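Local coordinates for protein xylanase Y (Bacillus halodurans, PDB 1WU4) that hydrolyses xylooligosaccharides of three or more units, releasing xylose from the reducing end with inversion of anomeric configuration, at residues 240-244 / 257-263; 265-269 / 323-329; 229-233 / 245-249. The protein carries 1 engineered substitution. One frame throughout, in Å; residues are numbered along the deposited sequence.

Contact 1 of 3, residues 240-244 / 257-263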
loop_
_atom_site.group_PDB
_atom_site.type_symbol
_atom_site.label_atom_id
_atom_site.label_comp_id
_atom_site.label_asym_id
_atom_site.label_seq_id
_atom_site.Cartn_x
_atom_site.Cartn_y
_atom_site.Cartn_z
ATOM N N LEU A 240 -11.361 -14.070 -0.857
ATOM C CA LEU A 240 -11.307 -12.923 -1.764
ATOM C C LEU A 240 -12.110 -11.722 -1.269
ATOM O O LEU A 240 -13.248 -11.863 -0.825
ATOM C CB LEU A 240 -11.814 -13.328 -3.152
ATOM C CG LEU A 240 -11.133 -14.529 -3.817
ATOM C CD1 LEU A 240 -11.779 -14.772 -5.172
ATOM C CD2 LEU A 240 -9.639 -14.283 -3.971
ATOM N N ALA A 241 -11.506 -10.539 -1.359
ATOM C CA ALA A 241 -12.160 -9.305 -0.936
ATOM C C ALA A 241 -12.511 -8.455 -2.150
ATOM O O ALA A 241 -11.790 -8.457 -3.149
ATOM C CB ALA A 241 -11.240 -8.517 -0.004
ATOM N N PRO A 242 -13.631 -7.719 -2.083
ATOM C CA PRO A 242 -14.063 -6.860 -3.187
ATOM C C PRO A 242 -13.214 -5.595 -3.212
ATOM O O PRO A 242 -12.563 -5.263 -2.220
ATOM C CB PRO A 242 -15.517 -6.565 -2.839
ATOM C CG PRO A 242 -15.471 -6.486 -1.336
ATOM C CD PRO A 242 -14.607 -7.682 -0.976
ATOM N N GLU A 243 -13.214 -4.891 -4.339
ATOM C CA GLU A 243 -12.447 -3.655 -4.436
ATOM C C GLU A 243 -13.063 -2.583 -3.532
ATOM O O GLU A 243 -12.352 -1.932 -2.769
ATOM C CB GLU A 243 -12.389 -3.184 -5.886
ATOM C CG GLU A 243 -11.546 -4.092 -6.761
ATOM C CD GLU A 243 -11.388 -3.558 -8.164
ATOM O OE1 GLU A 243 -12.380 -3.574 -8.923
ATOM O OE2 GLU A 243 -10.269 -3.117 -8.504
ATOM N N TYR A 244 -14.378 -2.396 -3.634
ATOM C CA TYR A 244 -15.097 -1.445 -2.782
ATOM C C TYR A 244 -16.081 -2.258 -1.944
ATOM O O TYR A 244 -16.631 -3.256 -2.416
ATOM C CB TYR A 244 -15.929 -0.439 -3.581
ATOM C CG TYR A 244 -15.200 0.549 -4.467
ATOM C CD1 TYR A 244 -13.810 0.556 -4.583
ATOM C CD2 TYR A 244 -15.930 1.453 -5.235
ATOM C CE1 TYR A 244 -13.168 1.447 -5.462
ATOM C CE2 TYR A 244 -15.308 2.336 -6.104
ATOM C CZ TYR A 244 -13.932 2.326 -6.217
ATOM O OH TYR A 244 -13.340 3.190 -7.114
ATOM N N TYR A 257 -17.098 -2.183 -8.977
ATOM C CA TYR A 257 -15.984 -2.437 -8.065
ATOM C C TYR A 257 -16.285 -3.451 -6.962
ATOM O O TYR A 257 -15.555 -3.532 -5.974
ATOM C CB TYR A 257 -15.534 -1.118 -7.429
ATOM C CG TYR A 257 -14.881 -0.166 -8.401
ATOM C CD1 TYR A 257 -13.513 -0.235 -8.660
ATOM C CD2 TYR A 257 -15.635 0.792 -9.078
ATOM C CE1 TYR A 257 -12.909 0.632 -9.570
ATOM C CE2 TYR A 257 -15.040 1.666 -9.991
ATOM C CZ TYR A 257 -13.679 1.578 -10.230
ATOM O OH TYR A 257 -13.088 2.443 -11.126
ATOM N N GLY A 258 -17.339 -4.240 -7.133
ATOM C CA GLY A 258 -17.687 -5.206 -6.107
ATOM C C GLY A 258 -17.098 -6.596 -6.247
ATOM O O GLY A 258 -17.575 -7.527 -5.603
ATOM N N HIS A 259 -16.051 -6.748 -7.053
ATOM C CA HIS A 259 -15.451 -8.060 -7.261
ATOM C C HIS A 259 -13.969 -8.098 -6.909
ATOM O O HIS A 259 -13.401 -7.098 -6.461
ATOM C CB HIS A 259 -15.669 -8.476 -8.719
ATOM C CG HIS A 259 -17.080 -8.288 -9.181
ATOM N ND1 HIS A 259 -18.138 -8.975 -8.627
ATOM C CD2 HIS A 259 -17.615 -7.448 -10.096
ATOM C CE1 HIS A 259 -19.267 -8.563 -9.181
ATOM N NE2 HIS A 259 -18.976 -7.635 -10.075
ATOM N N PHE A 260 -13.353 -9.264 -7.085
ATOM C CA PHE A 260 -11.933 -9.419 -6.795
ATOM C C PHE A 260 -11.161 -8.985 -8.028
ATOM O O PHE A 260 -11.123 -9.694 -9.037
ATOM C CB PHE A 260 -11.593 -10.874 -6.463
ATOM C CG PHE A 260 -10.175 -11.067 -5.998
ATOM C CD1 PHE A 260 -9.779 -10.630 -4.737
ATOM C CD2 PHE A 260 -9.231 -11.666 -6.825
ATOM C CE1 PHE A 260 -8.466 -10.785 -4.305
ATOM C CE2 PHE A 260 -7.912 -11.825 -6.403
ATOM C CZ PHE A 260 -7.530 -11.384 -5.139
ATOM N N PHE A 261 -10.560 -7.804 -7.946
ATOM C CA PHE A 261 -9.798 -7.271 -9.059
ATOM C C PHE A 261 -8.619 -6.440 -8.551
ATOM O O PHE A 261 -8.224 -6.547 -7.391
ATOM C CB PHE A 261 -10.710 -6.442 -9.975
ATOM C CG PHE A 261 -10.306 -6.473 -11.430
ATOM C CD1 PHE A 261 -10.160 -5.293 -12.147
ATOM C CD2 PHE A 261 -10.086 -7.686 -12.085
ATOM C CE1 PHE A 261 -9.802 -5.314 -13.495
ATOM C CE2 PHE A 261 -9.727 -7.716 -13.435
ATOM C CZ PHE A 261 -9.586 -6.527 -14.139
ATOM N N SER A 262 -8.078 -5.598 -9.424
ATOM C CA SER A 262 -6.902 -4.782 -9.124
ATOM C C SER A 262 -6.686 -4.256 -7.704
ATOM O O SER A 262 -5.640 -4.508 -7.113
ATOM C CB SER A 262 -6.831 -3.631 -10.125
ATOM O OG SER A 262 -6.922 -4.145 -11.445
ATOM N N ASP A 263 -7.644 -3.514 -7.159
ATOM C CA ASP A 263 -7.493 -2.983 -5.801
ATOM C C ASP A 263 -7.317 -4.100 -4.774
ATOM O O ASP A 263 -6.441 -4.037 -3.906
ATOM C CB ASP A 263 -8.731 -2.171 -5.397
ATOM C CG ASP A 263 -8.694 -0.738 -5.886
ATOM O OD1 ASP A 263 -8.129 -0.475 -6.964
ATOM O OD2 ASP A 263 -9.260 0.132 -5.187
HETATM O O HOH W 1 -14.599 -5.318 -9.138
#
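Two loop segments, 240-244 and 257-263, lie against each other ahead of helix 265-278, and the second brings in D263, the probable proton acceptor of this family 8 glycoside hydrolase. Y257 opens the contact. Y257 O accepts a hydrogen bond from Y244 N (2.9 Å), while the Y257 ring forms an offset stack with that of Y244, centroids 4.0 Å apart and planes only 6° from parallel. Y257 CB also sits over the face of the Y244 ring. G258 O then touches the pyrrolidine ring of P242, 3.6 Å from P242 CB. At H259 the backbone does the work: H259 O takes a weak hydrogen bond from E243 N (3.1 Å) and a CA-H...O contact from P242 CA (3.3 Å), and water 1 links H259 N to E243 OE1. F260 offers its ring face to L240 CD2, 3.5 Å from the centroid in a CH-pi contact. F261 CB packs against E243 CD at 3.5 Å. The segment ends at D263, where D263 N donates a nearly straight hydrogen bond to E243 OE2 (3.0 Å, 171°). E243 OE2 also lies 3.7 Å from D263 OD1. The buried E243 carboxylate thus ties 240-244 to the backbone NH of the putative base, at the cost of a like charge nearby, for which a weak, long ion pair with R305 may partly compensate.

Contact 2 of 3, residues 265-269 / 323-329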
loop_
_atom_site.group_PDB
_atom_site.type_symbol
_atom_site.label_atom_id
_atom_site.label_comp_id
_atom_site.label_asym_id
_atom_site.label_seq_id
_atom_site.Cartn_x
_atom_site.Cartn_y
_atom_site.Cartn_z
ATOM N N TYR A 265 -6.074 -7.079 -4.755
ATOM C CA TYR A 265 -4.828 -7.820 -4.632
ATOM C C TYR A 265 -3.998 -7.410 -3.426
ATOM O O TYR A 265 -3.330 -8.241 -2.811
ATOM C CB TYR A 265 -3.996 -7.668 -5.909
ATOM C CG TYR A 265 -4.714 -8.064 -7.184
ATOM C CD1 TYR A 265 -5.886 -8.827 -7.151
ATOM C CD2 TYR A 265 -4.210 -7.687 -8.430
ATOM C CE1 TYR A 265 -6.534 -9.202 -8.328
ATOM C CE2 TYR A 265 -4.850 -8.061 -9.609
ATOM C CZ TYR A 265 -6.007 -8.814 -9.552
ATOM O OH TYR A 265 -6.637 -9.173 -10.717
ATOM N N ARG A 266 -4.053 -6.130 -3.077
ATOM C CA ARG A 266 -3.268 -5.624 -1.962
ATOM C C ARG A 266 -3.684 -6.127 -0.587
ATOM O O ARG A 266 -2.900 -6.059 0.357
ATOM C CB ARG A 266 -3.268 -4.097 -1.997
ATOM C CG ARG A 266 -2.621 -3.568 -3.264
ATOM C CD ARG A 266 -2.800 -2.075 -3.435
ATOM N NE ARG A 266 -4.205 -1.710 -3.559
ATOM C CZ ARG A 266 -4.629 -0.535 -4.008
ATOM N NH1 ARG A 266 -3.753 0.388 -4.380
ATOM N NH2 ARG A 266 -5.929 -0.283 -4.079
ATOM N N VAL A 267 -4.907 -6.635 -0.467
ATOM C CA VAL A 267 -5.370 -7.148 0.816
ATOM C C VAL A 267 -4.438 -8.242 1.349
ATOM O O VAL A 267 -4.027 -8.198 2.507
ATOM C CB VAL A 267 -6.818 -7.682 0.705
ATOM C CG1 VAL A 267 -7.209 -8.417 1.980
ATOM C CG2 VAL A 267 -7.776 -6.522 0.456
ATOM N N ALA A 268 -4.092 -9.213 0.508
ATOM C CA ALA A 268 -3.202 -10.290 0.939
ATOM C C ALA A 268 -1.845 -9.741 1.367
ATOM O O ALA A 268 -1.267 -10.189 2.359
ATOM C CB ALA A 268 -3.021 -11.305 -0.185
ATOM N N ALA A 269 -1.335 -8.769 0.613
ATOM C CA ALA A 269 -0.045 -8.168 0.932
ATOM C C ALA A 269 -0.098 -7.443 2.271
ATOM O O ALA A 269 0.821 -7.560 3.082
ATOM C CB ALA A 269 0.376 -7.198 -0.169
ATOM N N LEU A 323 -0.840 -9.604 -8.877
ATOM C CA LEU A 323 -1.570 -10.591 -8.088
ATOM C C LEU A 323 -0.588 -11.629 -7.532
ATOM O O LEU A 323 -0.649 -11.976 -6.354
ATOM C CB LEU A 323 -2.653 -11.260 -8.947
ATOM C CG LEU A 323 -3.481 -12.382 -8.304
ATOM C CD1 LEU A 323 -4.013 -11.943 -6.943
ATOM C CD2 LEU A 323 -4.629 -12.753 -9.232
ATOM N N ILE A 324 0.318 -12.114 -8.378
ATOM C CA ILE A 324 1.319 -13.089 -7.950
ATOM C C ILE A 324 2.149 -12.517 -6.800
ATOM O O ILE A 324 2.367 -13.180 -5.784
ATOM C CB ILE A 324 2.268 -13.464 -9.118
ATOM C CG1 ILE A 324 1.510 -14.287 -10.159
ATOM C CG2 ILE A 324 3.488 -14.221 -8.593
ATOM C CD1 ILE A 324 2.324 -14.587 -11.408
ATOM N N ALA A 325 2.610 -11.281 -6.961
ATOM C CA ALA A 325 3.420 -10.633 -5.938
ATOM C C ALA A 325 2.692 -10.501 -4.606
ATOM O O ALA A 325 3.266 -10.780 -3.552
ATOM C CB ALA A 325 3.867 -9.256 -6.421
ATOM N N THR A 326 1.432 -10.078 -4.645
ATOM C CA THR A 326 0.686 -9.910 -3.405
ATOM C C THR A 326 0.385 -11.238 -2.724
ATOM O O THR A 326 0.460 -11.331 -1.500
ATOM C CB THR A 326 -0.629 -9.126 -3.619
ATOM O OG1 THR A 326 -1.468 -9.823 -4.548
ATOM C CG2 THR A 326 -0.332 -7.723 -4.144
ATOM N N ASN A 327 0.056 -12.265 -3.506
ATOM C CA ASN A 327 -0.224 -13.568 -2.913
ATOM C C ASN A 327 1.034 -14.112 -2.242
ATOM O O ASN A 327 0.962 -14.754 -1.194
ATOM C CB ASN A 327 -0.723 -14.558 -3.968
ATOM C CG ASN A 327 -2.174 -14.331 -4.339
ATOM O OD1 ASN A 327 -2.903 -13.618 -3.643
ATOM N ND2 ASN A 327 -2.610 -14.951 -5.430
ATOM N N ALA A 328 2.189 -13.854 -2.849
ATOM C CA ALA A 328 3.453 -14.310 -2.283
ATOM C C ALA A 328 3.759 -13.541 -0.996
ATOM O O ALA A 328 4.181 -14.127 -0.002
ATOM C CB ALA A 328 4.581 -14.124 -3.294
ATOM N N MET A 329 3.550 -12.227 -1.019
ATOM C CA MET A 329 3.794 -11.404 0.162
ATOM C C MET A 329 2.880 -11.869 1.297
ATOM O O MET A 329 3.240 -11.794 2.474
ATOM C CB MET A 329 3.543 -9.924 -0.162
ATOM C CG MET A 329 3.849 -8.960 0.978
ATOM S SD MET A 329 4.128 -7.307 0.325
ATOM C CE MET A 329 3.802 -6.306 1.785
HETATM O O HOH W 2 -4.112 -11.088 -3.576
#
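Helical segments 265-269 and 323-329 run in nearly the same direction, their axes 26° apart and 7.3 Å from each other at closest approach. The backbones come close enough for A269 CA to lie 4.7 Å from T326 CA, a spacing that the small side chains along the interface permit. No direct hydrogen bond crosses between the segments. At the N-terminal end, L323 packs on one face of the Y265 ring: L323 CB lies 4.0 Å from the centroid in a CH-pi contact, and L323 CD1 comes to 3.6 Å from Y265 CD1. The phenol hydroxyl of Y265 is hydrogen-bonded to S317. In the middle, T326 points at the opposing helix and presses its CB against Y265 O at 3.0 Å, with A268 CB 3.7 Å from T326 O. Water 2 bridges the helices, reaching Y265 O at 3.0 Å and N327 OD1 at 2.8 Å. Farther along, the extended M329 side chain lies across A269, with M329 SD 3.8 Å from A269 CB and M329 CE 3.5 Å from A269 O. R266 points its CA-to-CB bond away from this interface, and its guanidinium forms a salt bridge with E70, the probable proton donor, and a hydrogen bond with S197. One face of helix 265-278 thus packs on helix 320-329 while R266 reaches the catalytic centre, an arrangement of close-packed, buried helices that belongs to the (alpha/alpha)6 barrel of glycoside hydrolase family 8.

Contact 3 of 3, residues 229-233 / 245-249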
loop_
_atom_site.group_PDB
_atom_site.type_symbol
_atom_site.label_atom_id
_atom_site.label_comp_id
_atom_site.label_asym_id
_atom_site.label_seq_id
_atom_site.Cartn_x
_atom_site.Cartn_y
_atom_site.Cartn_z
ATOM N N TYR A 229 -12.875 -5.372 10.349
ATOM C CA TYR A 229 -13.525 -5.128 9.068
ATOM C C TYR A 229 -13.052 -6.126 8.016
ATOM O O TYR A 229 -13.852 -6.644 7.237
ATOM C CB TYR A 229 -13.232 -3.698 8.605
ATOM C CG TYR A 229 -13.918 -3.291 7.319
ATOM C CD1 TYR A 229 -15.309 -3.179 7.246
ATOM C CD2 TYR A 229 -13.172 -2.989 6.182
ATOM C CE1 TYR A 229 -15.935 -2.770 6.071
ATOM C CE2 TYR A 229 -13.788 -2.580 5.003
ATOM C CZ TYR A 229 -15.167 -2.471 4.955
ATOM O OH TYR A 229 -15.770 -2.052 3.794
ATOM N N LEU A 230 -11.752 -6.396 7.991
ATOM C CA LEU A 230 -11.215 -7.337 7.020
ATOM C C LEU A 230 -11.850 -8.718 7.182
ATOM O O LEU A 230 -12.042 -9.439 6.201
ATOM C CB LEU A 230 -9.688 -7.428 7.147
ATOM C CG LEU A 230 -8.916 -6.204 6.639
ATOM C CD1 LEU A 230 -7.429 -6.418 6.863
ATOM C CD2 LEU A 230 -9.206 -5.974 5.172
ATOM N N LYS A 231 -12.199 -9.075 8.415
ATOM C CA LYS A 231 -12.816 -10.371 8.675
ATOM C C LYS A 231 -14.171 -10.506 7.983
ATOM O O LYS A 231 -14.512 -11.581 7.489
ATOM C CB LYS A 231 -12.973 -10.601 10.182
ATOM C CG LYS A 231 -11.651 -10.694 10.929
ATOM C CD LYS A 231 -11.850 -11.118 12.377
ATOM C CE LYS A 231 -10.517 -11.255 13.089
ATOM N NZ LYS A 231 -10.691 -11.648 14.516
ATOM N N ILE A 232 -14.947 -9.426 7.938
ATOM C CA ILE A 232 -16.248 -9.500 7.284
ATOM C C ILE A 232 -16.203 -9.152 5.796
ATOM O O ILE A 232 -17.124 -9.487 5.053
ATOM C CB ILE A 232 -17.313 -8.606 7.993
ATOM C CG1 ILE A 232 -16.903 -7.132 7.963
ATOM C CG2 ILE A 232 -17.500 -9.071 9.434
ATOM C CD1 ILE A 232 -17.977 -6.197 8.510
ATOM N N ALA A 233 -15.129 -8.506 5.353
ATOM C CA ALA A 233 -15.005 -8.126 3.946
ATOM C C ALA A 233 -14.504 -9.265 3.052
ATOM O O ALA A 233 -14.867 -9.341 1.876
ATOM C CB ALA A 233 -14.087 -6.921 3.813
ATOM N N ALA A 245 -16.320 -1.817 -0.717
ATOM C CA ALA A 245 -17.257 -2.509 0.156
ATOM C C ALA A 245 -17.942 -1.501 1.063
ATOM O O ALA A 245 -17.358 -0.483 1.432
ATOM C CB ALA A 245 -16.533 -3.555 0.992
ATOM N N TYR A 246 -19.191 -1.780 1.411
ATOM C CA TYR A 246 -19.932 -0.908 2.306
ATOM C C TYR A 246 -19.358 -1.114 3.702
ATOM O O TYR A 246 -18.561 -2.029 3.920
ATOM C CB TYR A 246 -21.412 -1.288 2.288
ATOM C CG TYR A 246 -22.072 -1.073 0.949
ATOM C CD1 TYR A 246 -22.230 0.212 0.428
ATOM C CD2 TYR A 246 -22.533 -2.151 0.193
ATOM C CE1 TYR A 246 -22.832 0.418 -0.808
ATOM C CE2 TYR A 246 -23.136 -1.956 -1.047
ATOM C CZ TYR A 246 -23.283 -0.670 -1.541
ATOM O OH TYR A 246 -23.892 -0.474 -2.763
ATOM N N TYR A 247 -19.750 -0.270 4.651
ATOM C CA TYR A 247 -19.248 -0.435 6.007
ATOM C C TYR A 247 -19.725 -1.766 6.580
ATOM O O TYR A 247 -19.081 -2.324 7.465
ATOM C CB TYR A 247 -19.713 0.702 6.922
ATOM C CG TYR A 247 -19.151 2.064 6.579
ATOM C CD1 TYR A 247 -17.823 2.218 6.176
ATOM C CD2 TYR A 247 -19.935 3.208 6.711
ATOM C CE1 TYR A 247 -17.291 3.482 5.914
ATOM C CE2 TYR A 247 -19.414 4.473 6.456
ATOM C CZ TYR A 247 -18.094 4.604 6.059
ATOM O OH TYR A 247 -17.581 5.859 5.814
ATOM N N ASP A 248 -20.846 -2.277 6.070
ATOM C CA ASP A 248 -21.368 -3.547 6.569
ATOM C C ASP A 248 -20.550 -4.737 6.077
ATOM O O ASP A 248 -20.835 -5.882 6.424
ATOM C CB ASP A 248 -22.857 -3.728 6.210
ATOM C CG ASP A 248 -23.114 -3.814 4.712
ATOM O OD1 ASP A 248 -22.271 -4.371 3.983
ATOM O OD2 ASP A 248 -24.187 -3.346 4.263
ATOM N N GLY A 249 -19.532 -4.457 5.268
ATOM C CA GLY A 249 -18.658 -5.506 4.775
ATOM C C GLY A 249 -18.960 -6.089 3.411
ATOM O O GLY A 249 -18.070 -6.673 2.783
HETATM O O HOH W 3 -17.376 -8.552 0.927
#
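A type I beta turn, Y246 to G249, leaves the short strand 245-246 and packs against the C-terminal end of helix 216-233 in this (alpha/alpha)6-barrel enzyme. The turn is closed by its own backbone hydrogen bond, G249 N to Y246 O (2.9 Å). Y229 makes the main side-chain link. Y229 leaves the helix sideways, and its t rotamer (chi1 -177°) brings the hydroxyl up to segment 245-249, where Y229 OH donates to Y246 O at 2.8 Å, so this one carbonyl accepts both the turn bond and the tyrosine proton. Y247 O approaches the edge of the same ring, 3.5 Å from Y229 CE1, and A245 CB lies 3.3 Å from Y229 OH. One helical turn on, I232 adopts the p rotamer at chi1 (61°) and sets its CD1 3.6 Å from D248 O. The side chains of Y246, Y247 and D248 leave the backbone away from the helix and find other partners: Y246 OH bonds E254, Y247 OH bonds E192, and D248 OD1 bonds T250. The closest approaches of these three residues and G249 to the helix are therefore made by their carbonyl oxygens. G249, with phi at 96°, closes the turn where a side chain could not be accommodated: an ideal CB would stand 2.8 Å from I232 CG1 and also press on the preceding carbonyl. Its carbonyl meets the helix end twice, through a CA-H...O contact from A233 CA to G249 O (3.6 Å) and through water 3, which donates to A233 O at 2.8 Å and to G249 O at 2.7 Å.

Following the chain from the N terminus, the first of these segments is the last turn of helix 216-233, and contact 3 closes the loop from there to 245-249. Segment 240-244 lies inside that loop and pairs only later, with 257-263, so contacts 1 and 3 cross; they touch where P242 CD packs on A233 O at 3.3 Å. Contact 2 follows in series: 265-269 begins just past contact 1, and a longer excursion of 53 residues, including helix 282-295, precedes 323-329. F260 joins contacts 1 and 2, with F260 CE2 3.5 Å from Y265 CE1 and 3.9 Å from L323 CD1. Together the three tie the active-site loop region to helices 216-233, 265-278 and 320-329 of the barrel.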